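Long-range contact in endonuclease V (Streptomyces avermitilis, PDB 3GOC), which probably initiates repair of deaminated bases by cutting DNA at the second phosphodiester bond 3' to a deoxyinosine, with magnesium as cofactor: residues Val70-Phe82 with Arg92-Cys106. Residues are numbered along the deposited sequence; the frame is centred on the assembly and turned at random.
Sequences VVAEATAVGEVSF and REIPTVLAALDALPC
Ala-76 and Ala-100 meet methyl to methyl where a helix runs roughly antiparallel (146°) to a strand, a worked example of small residues letting the two backbones draw close, with axes 6.5 Å apart. Apolar contacts run along the strand's alternate residues. Ala-76 CB also touches Ala-99 CB at 3.7 Å; Ala-74 CB sits between Ala-103 CB and Leu-104 CD2, and Ala-72 CB packs against CG and CD of Pro-105, with Cys-106 SG nearby. At Gly-78 the series has no side chain, and Thr-96 OG1 takes the place, 3.3 Å from Gly-78 CA. A chi1 of -56° sets OG1 anti to the carbonyl carbon and CG2 anti to the backbone N, which lays that methyl 3.4 Å from Ala-76 O. A serine at Thr-96 would probably leave a gap beside Ala-76 where CG2 now packs. Farther along, the Val-80 and Arg-92 side chains run side by side, CG1 touching CB.

Polar contacts gather before the helix: Ser-81 N donates a long but nearly straight bond (3.3 Å, 175°) to Arg-92 O, while Ser-81 OG hydrogen-bonds Phe-91 O.

Strand 70-79 is the outermost strand of the RNase H-like sheet within this chain, pairing antiparallel with strand 55-64, with Val-77 also bonded to Val-4; helix 94-102 lies against the side that Ala-72, Ala-74 and Ala-76 point to, with helix 126-134 touching Ile-94 and Leu-98.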
ATOM      1  N   VAL A  70      -0.653   0.135 -17.094  1.00  7.93           N
ATOM      2  CA  VAL A  70      -1.054   1.422 -17.643  1.00  8.25           C
ATOM      3  C   VAL A  70      -2.373   1.234 -18.381  1.00  9.50           C
ATOM      4  O   VAL A  70      -2.518   0.312 -19.186  1.00 11.55           O
ATOM      5  CB  VAL A  70       0.002   1.962 -18.628  1.00  6.58           C
ATOM      6  CG1 VAL A  70      -0.488   3.259 -19.266  1.00  8.45           C
ATOM      7  CG2 VAL A  70       1.311   2.195 -17.899  1.00  9.05           C
ATOM      8  N   VAL A  71      -3.345   2.092 -18.091  1.00  8.15           N
ATOM      9  CA  VAL A  71      -4.636   2.000 -18.760  1.00  7.29           C
ATOM     10  C   VAL A  71      -4.936   3.216 -19.630  1.00  8.22           C
ATOM     11  O   VAL A  71      -5.810   3.161 -20.490  1.00 10.92           O
ATOM     12  CB  VAL A  71      -5.790   1.795 -17.754  1.00 11.43           C
ATOM     13  CG1 VAL A  71      -5.604   0.474 -17.024  1.00 10.36           C
ATOM     14  CG2 VAL A  71      -5.844   2.944 -16.769  1.00 11.36           C
ATOM     15  N   ALA A  72      -4.203   4.309 -19.420  1.00  6.62           N
ATOM     16  CA  ALA A  72      -4.410   5.522 -20.209  1.00  7.74           C
ATOM     17  C   ALA A  72      -3.284   6.515 -19.972  1.00  7.31           C
ATOM     18  O   ALA A  72      -2.635   6.487 -18.930  1.00  8.31           O
ATOM     19  CB  ALA A  72      -5.743   6.157 -19.839  1.00  7.73           C
ATOM     20  N   GLU A  73      -3.050   7.389 -20.944  1.00  8.26           N
ATOM     21  CA  GLU A  73      -2.013   8.404 -20.807  1.00  8.59           C
ATOM     22  C   GLU A  73      -2.311   9.580 -21.720  1.00 10.00           C
ATOM     23  O   GLU A  73      -3.016   9.438 -22.717  1.00 10.63           O
ATOM     24  CB  GLU A  73      -0.637   7.821 -21.141  1.00 14.80           C
ATOM     25  CG  GLU A  73      -0.509   7.280 -22.547  1.00 18.10           C
ATOM     26  CD  GLU A  73       0.853   6.661 -22.810  1.00 27.49           C
ATOM     27  OE1 GLU A  73       1.283   5.806 -22.007  1.00 31.57           O
ATOM     28  OE2 GLU A  73       1.491   7.030 -23.819  1.00 33.95           O
ATOM     29  N   ALA A  74      -1.783  10.747 -21.365  1.00  6.98           N
ATOM     30  CA  ALA A  74      -1.995  11.948 -22.161  1.00  7.32           C
ATOM     31  C   ALA A  74      -0.928  12.974 -21.825  1.00  7.47           C
ATOM     32  O   ALA A  74      -0.375  12.963 -20.730  1.00  8.13           O
ATOM     33  CB  ALA A  74      -3.379  12.526 -21.880  1.00 10.51           C
ATOM     34  N   THR A  75      -0.625  13.847 -22.778  1.00  9.09           N
ATOM     35  CA  THR A  75       0.353  14.900 -22.551  1.00  5.30           C
ATOM     36  C   THR A  75      -0.204  16.206 -23.093  1.00  6.61           C
ATOM     37  O   THR A  75      -1.177  16.220 -23.852  1.00  9.25           O
ATOM     38  CB  THR A  75       1.703  14.613 -23.257  1.00  5.54           C
ATOM     39  OG1 THR A  75       1.491  14.484 -24.668  1.00  8.83           O
ATOM     40  CG2 THR A  75       2.338  13.350 -22.713  1.00  8.47           C
ATOM     41  N   ALA A  76       0.414  17.305 -22.686  1.00  7.04           N
ATOM     42  CA  ALA A  76       0.008  18.625 -23.143  1.00  6.69           C
ATOM     43  C   ALA A  76       1.244  19.510 -23.174  1.00  5.55           C
ATOM     44  O   ALA A  76       2.160  19.339 -22.370  1.00  7.08           O
ATOM     45  CB  ALA A  76      -1.033  19.214 -22.202  1.00  7.38           C
ATOM     46  N   VAL A  77       1.270  20.439 -24.120  1.00  6.16           N
ATOM     47  CA  VAL A  77       2.380  21.368 -24.264  1.00  8.54           C
ATOM     48  C   VAL A  77       1.841  22.744 -23.912  1.00  9.54           C
ATOM     49  O   VAL A  77       0.779  23.131 -24.396  1.00  9.80           O
ATOM     50  CB  VAL A  77       2.902  21.389 -25.710  1.00  7.27           C
ATOM     51  CG1 VAL A  77       3.999  22.424 -25.846  1.00 14.79           C
ATOM     52  CG2 VAL A  77       3.426  20.008 -26.093  1.00 14.31           C
ATOM     53  N   GLY A  78       2.551  23.480 -23.064  1.00  6.62           N
ATOM     54  CA  GLY A  78       2.063  24.796 -22.695  1.00  7.64           C
ATOM     55  C   GLY A  78       3.123  25.870 -22.563  1.00  5.71           C
ATOM     56  O   GLY A  78       4.316  25.582 -22.506  1.00  9.00           O
ATOM     57  N   GLU A  79       2.674  27.119 -22.541  1.00  7.35           N
ATOM     58  CA  GLU A  79       3.570  28.250 -22.362  1.00  7.54           C
ATOM     59  C   GLU A  79       3.816  28.349 -20.859  1.00  6.21           C
ATOM     60  O   GLU A  79       2.871  28.274 -20.072  1.00  9.54           O
ATOM     61  CB  GLU A  79       2.902  29.540 -22.843  1.00 11.78           C
ATOM     62  CG  GLU A  79       2.722  29.644 -24.349  1.00 15.85           C
ATOM     63  CD  GLU A  79       1.902  30.860 -24.742  1.00 23.85           C
ATOM     64  OE1 GLU A  79       2.044  31.907 -24.073  1.00 28.97           O
ATOM     65  OE2 GLU A  79       1.132  30.779 -25.724  1.00 33.35           O
ATOM     66  N   VAL A  80       5.075  28.494 -20.454  1.00  7.21           N
ATOM     67  CA  VAL A  80       5.373  28.630 -19.033  1.00  6.88           C
ATOM     68  C   VAL A  80       4.587  29.854 -18.578  1.00  8.72           C
ATOM     69  O   VAL A  80       4.739  30.952 -19.121  1.00 10.21           O
ATOM     70  CB  VAL A  80       6.881  28.799 -18.802  1.00  6.95           C
ATOM     71  CG1 VAL A  80       7.154  29.123 -17.339  1.00  5.82           C
ATOM     72  CG2 VAL A  80       7.592  27.514 -19.198  1.00  9.13           C
ATOM     73  N   SER A  81       3.735  29.656 -17.577  1.00  9.06           N
ATOM     74  CA  SER A  81       2.843  30.714 -17.112  1.00  5.99           C
ATOM     75  C   SER A  81       3.240  31.606 -15.941  1.00  8.21           C
ATOM     76  O   SER A  81       2.415  32.377 -15.447  1.00  9.52           O
ATOM     77  CB  SER A  81       1.471  30.103 -16.828  1.00  9.11           C
ATOM     78  OG  SER A  81       1.601  28.931 -16.046  1.00  9.14           O
ATOM     79  N   PHE A  82       4.488  31.523 -15.503  1.00  5.64           N
ATOM     80  CA  PHE A  82       4.945  32.357 -14.402  1.00  8.46           C
ATOM     81  C   PHE A  82       6.466  32.331 -14.365  1.00  8.73           C
ATOM     82  O   PHE A  82       7.087  31.347 -14.760  1.00  9.40           O
ATOM     83  CB  PHE A  82       4.401  31.825 -13.067  1.00  8.35           C
ATOM     84  CG  PHE A  82       4.338  32.861 -11.978  1.00  9.19           C
ATOM     85  CD1 PHE A  82       3.363  33.855 -12.004  1.00  7.61           C
ATOM     86  CD2 PHE A  82       5.264  32.856 -10.937  1.00  7.62           C
ATOM     87  CE1 PHE A  82       3.313  34.827 -11.014  1.00  9.53           C
ATOM     88  CE2 PHE A  82       5.222  33.825  -9.942  1.00  9.28           C
ATOM     89  CZ  PHE A  82       4.243  34.814  -9.979  1.00 10.27           C
ATOM     90  N   ARG A  92       3.838  28.001 -12.742  1.00  6.07           N
ATOM     91  CA  ARG A  92       4.448  27.864 -14.057  1.00  6.53           C
ATOM     92  C   ARG A  92       3.844  26.717 -14.861  1.00  8.25           C
ATOM     93  O   ARG A  92       3.835  26.761 -16.091  1.00  7.64           O
ATOM     94  CB  ARG A  92       5.945  27.561 -13.935  1.00  7.70           C
ATOM     95  CG  ARG A  92       6.764  28.525 -13.110  1.00 10.94           C
ATOM     96  CD  ARG A  92       8.218  28.069 -13.107  1.00 13.32           C
ATOM     97  NE  ARG A  92       8.362  26.760 -12.468  1.00 19.60           N
ATOM     98  CZ  ARG A  92       9.430  25.972 -12.590  1.00 19.63           C
ATOM     99  NH1 ARG A  92      10.459  26.350 -13.336  1.00 19.84           N
ATOM    100  NH2 ARG A  92       9.476  24.810 -11.954  1.00 16.11           N
ATOM    101  N   GLU A  93       3.329  25.705 -14.163  1.00  7.39           N
ATOM    102  CA  GLU A  93       2.841  24.493 -14.816  1.00  5.47           C
ATOM    103  C   GLU A  93       1.414  24.032 -14.605  1.00  5.45           C
ATOM    104  O   GLU A  93       0.951  23.161 -15.338  1.00  5.83           O
ATOM    105  CB  GLU A  93       3.764  23.342 -14.430  1.00  8.47           C
ATOM    106  CG  GLU A  93       3.831  23.124 -12.931  1.00 11.00           C
ATOM    107  CD  GLU A  93       4.835  22.068 -12.533  1.00 24.42           C
ATOM    108  OE1 GLU A  93       4.424  20.915 -12.270  1.00 21.74           O
ATOM    109  OE2 GLU A  93       6.032  22.402 -12.492  1.00 15.52           O
ATOM    110  N   ILE A  94       0.711  24.587 -13.627  1.00  5.27           N
ATOM    111  CA  ILE A  94      -0.655  24.149 -13.376  1.00  5.73           C
ATOM    112  C   ILE A  94      -1.566  24.127 -14.604  1.00  4.03           C
ATOM    113  O   ILE A  94      -2.261  23.140 -14.834  1.00  5.97           O
ATOM    114  CB  ILE A  94      -1.268  24.981 -12.239  1.00  6.51           C
ATOM    115  CG1 ILE A  94      -0.698  24.473 -10.913  1.00 10.28           C
ATOM    116  CG2 ILE A  94      -2.784  24.888 -12.240  1.00 10.36           C
ATOM    117  CD1 ILE A  94      -0.733  25.486  -9.821  1.00 28.91           C
ATOM    118  N   PRO A  95      -1.571  25.198 -15.412  1.00  5.33           N
ATOM    119  CA  PRO A  95      -2.442  25.192 -16.595  1.00  4.14           C
ATOM    120  C   PRO A  95      -2.185  24.010 -17.536  1.00  4.08           C
ATOM    121  O   PRO A  95      -3.117  23.406 -18.082  1.00  6.88           O
ATOM    122  CB  PRO A  95      -2.128  26.531 -17.259  1.00  6.57           C
ATOM    123  CG  PRO A  95      -1.784  27.410 -16.097  1.00  8.41           C
ATOM    124  CD  PRO A  95      -0.912  26.506 -15.249  1.00  6.48           C
ATOM    125  N   THR A  96      -0.913  23.678 -17.718  1.00  4.67           N
ATOM    126  CA  THR A  96      -0.538  22.588 -18.610  1.00  3.66           C
ATOM    127  C   THR A  96      -0.852  21.225 -18.000  1.00  6.05           C
ATOM    128  O   THR A  96      -1.218  20.292 -18.713  1.00  6.04           O
ATOM    129  CB  THR A  96       0.959  22.692 -18.985  1.00  4.16           C
ATOM    130  OG1 THR A  96       1.205  23.981 -19.561  1.00  5.51           O
ATOM    131  CG2 THR A  96       1.334  21.631 -20.006  1.00  6.17           C
ATOM    132  N   VAL A  97      -0.709  21.111 -16.683  1.00  6.39           N
ATOM    133  CA  VAL A  97      -1.016  19.861 -15.989  1.00  5.62           C
ATOM    134  C   VAL A  97      -2.522  19.615 -16.079  1.00  6.82           C
ATOM    135  O   VAL A  97      -2.967  18.487 -16.322  1.00  5.66           O
ATOM    136  CB  VAL A  97      -0.590  19.924 -14.501  1.00  5.65           C
ATOM    137  CG1 VAL A  97      -1.079  18.685 -13.755  1.00  9.37           C
ATOM    138  CG2 VAL A  97       0.926  20.017 -14.408  1.00  7.72           C
ATOM    139  N   LEU A  98      -3.309  20.671 -15.881  1.00  6.00           N
ATOM    140  CA  LEU A  98      -4.763  20.539 -15.969  1.00  4.78           C
ATOM    141  C   LEU A  98      -5.145  20.088 -17.376  1.00  7.10           C
ATOM    142  O   LEU A  98      -6.058  19.284 -17.548  1.00  7.55           O
ATOM    143  CB  LEU A  98      -5.444  21.876 -15.641  1.00  5.06           C
ATOM    144  CG  LEU A  98      -5.362  22.325 -14.176  1.00  3.82           C
ATOM    145  CD1 LEU A  98      -5.901  23.741 -14.055  1.00  9.41           C
ATOM    146  CD2 LEU A  98      -6.142  21.369 -13.284  1.00  9.24           C
ATOM    147  N   ALA A  99      -4.429  20.590 -18.380  1.00  6.63           N
ATOM    148  CA  ALA A  99      -4.704  20.230 -19.770  1.00  8.91           C
ATOM    149  C   ALA A  99      -4.405  18.757 -20.046  1.00  9.09           C
ATOM    150  O   ALA A  99      -5.145  18.082 -20.771  1.00  7.91           O
ATOM    151  CB  ALA A  99      -3.894  21.119 -20.710  1.00  7.55           C
ATOM    152  N   ALA A 100      -3.314  18.252 -19.483  1.00  7.19           N
ATOM    153  CA  ALA A 100      -2.969  16.850 -19.688  1.00  4.95           C
ATOM    154  C   ALA A 100      -4.032  15.969 -19.040  1.00  7.56           C
ATOM    155  O   ALA A 100      -4.450  14.964 -19.618  1.00  6.81           O
ATOM    156  CB  ALA A 100      -1.587  16.542 -19.099  1.00  8.43           C
ATOM    157  N   LEU A 101      -4.470  16.336 -17.838  1.00  5.73           N
ATOM    158  CA  LEU A 101      -5.500  15.545 -17.159  1.00  6.59           C
ATOM    159  C   LEU A 101      -6.797  15.584 -17.954  1.00  5.67           C
ATOM    160  O   LEU A 101      -7.472  14.563 -18.112  1.00  7.78           O
ATOM    161  CB  LEU A 101      -5.742  16.084 -15.743  1.00  4.03           C
ATOM    162  CG  LEU A 101      -4.609  15.846 -14.738  1.00  6.26           C
ATOM    163  CD1 LEU A 101      -4.817  16.750 -13.540  1.00 11.11           C
ATOM    164  CD2 LEU A 101      -4.573  14.381 -14.311  1.00  6.29           C
ATOM    165  N   ASP A 102      -7.145  16.762 -18.462  1.00  6.16           N
ATOM    166  CA  ASP A 102      -8.377  16.908 -19.239  1.00  6.91           C
ATOM    167  C   ASP A 102      -8.347  16.091 -20.524  1.00  7.98           C
ATOM    168  O   ASP A 102      -9.395  15.713 -21.052  1.00 12.29           O
ATOM    169  CB  ASP A 102      -8.634  18.378 -19.584  1.00  7.03           C
ATOM    170  CG  ASP A 102      -9.071  19.193 -18.380  1.00 17.18           C
ATOM    171  OD1 ASP A 102      -9.564  18.595 -17.400  1.00 22.05           O
ATOM    172  OD2 ASP A 102      -8.942  20.436 -18.423  1.00 19.94           O
ATOM    173  N   ALA A 103      -7.146  15.820 -21.028  1.00  5.80           N
ATOM    174  CA  ALA A 103      -6.990  15.057 -22.259  1.00  6.67           C
ATOM    175  C   ALA A 103      -7.149  13.553 -22.055  1.00  7.47           C
ATOM    176  O   ALA A 103      -7.228  12.797 -23.023  1.00 11.03           O
ATOM    177  CB  ALA A 103      -5.638  15.356 -22.890  1.00 11.06           C
ATOM    178  N   LEU A 104      -7.190  13.119 -20.800  1.00  7.64           N
ATOM    179  CA  LEU A 104      -7.353  11.699 -20.502  1.00  9.51           C
ATOM    180  C   LEU A 104      -8.755  11.237 -20.858  1.00  7.47           C
ATOM    181  O   LEU A 104      -9.708  12.008 -20.800  1.00  8.21           O
ATOM    182  CB  LEU A 104      -7.113  11.427 -19.020  1.00  7.84           C
ATOM    183  CG  LEU A 104      -5.683  11.571 -18.497  1.00  6.99           C
ATOM    184  CD1 LEU A 104      -5.699  11.505 -16.978  1.00  6.05           C
ATOM    185  CD2 LEU A 104      -4.797  10.476 -19.082  1.00  9.04           C
ATOM    186  N   PRO A 105      -8.896   9.962 -21.229  1.00  5.57           N
ATOM    187  CA  PRO A 105     -10.197   9.398 -21.595  1.00  7.67           C
ATOM    188  C   PRO A 105     -10.968   8.879 -20.385  1.00 10.48           C
ATOM    189  O   PRO A 105     -12.090   8.395 -20.515  1.00  9.51           O
ATOM    190  CB  PRO A 105      -9.817   8.279 -22.554  1.00  7.83           C
ATOM    191  CG  PRO A 105      -8.556   7.765 -21.947  1.00  8.98           C
ATOM    192  CD  PRO A 105      -7.805   9.038 -21.585  1.00  7.31           C
ATOM    193  N   CYS A 106     -10.363   8.977 -19.207  1.00  7.54           N
ATOM    194  CA  CYS A 106     -11.009   8.505 -17.992  1.00  7.20           C
ATOM    195  C   CYS A 106     -10.587   9.359 -16.797  1.00 10.14           C
ATOM    196  O   CYS A 106      -9.622  10.128 -16.871  1.00  9.94           O
ATOM    197  CB  CYS A 106     -10.614   7.048 -17.725  1.00  6.03           C
ATOM    198  SG  CYS A 106      -8.820   6.827 -17.440  1.00  9.99           S
TER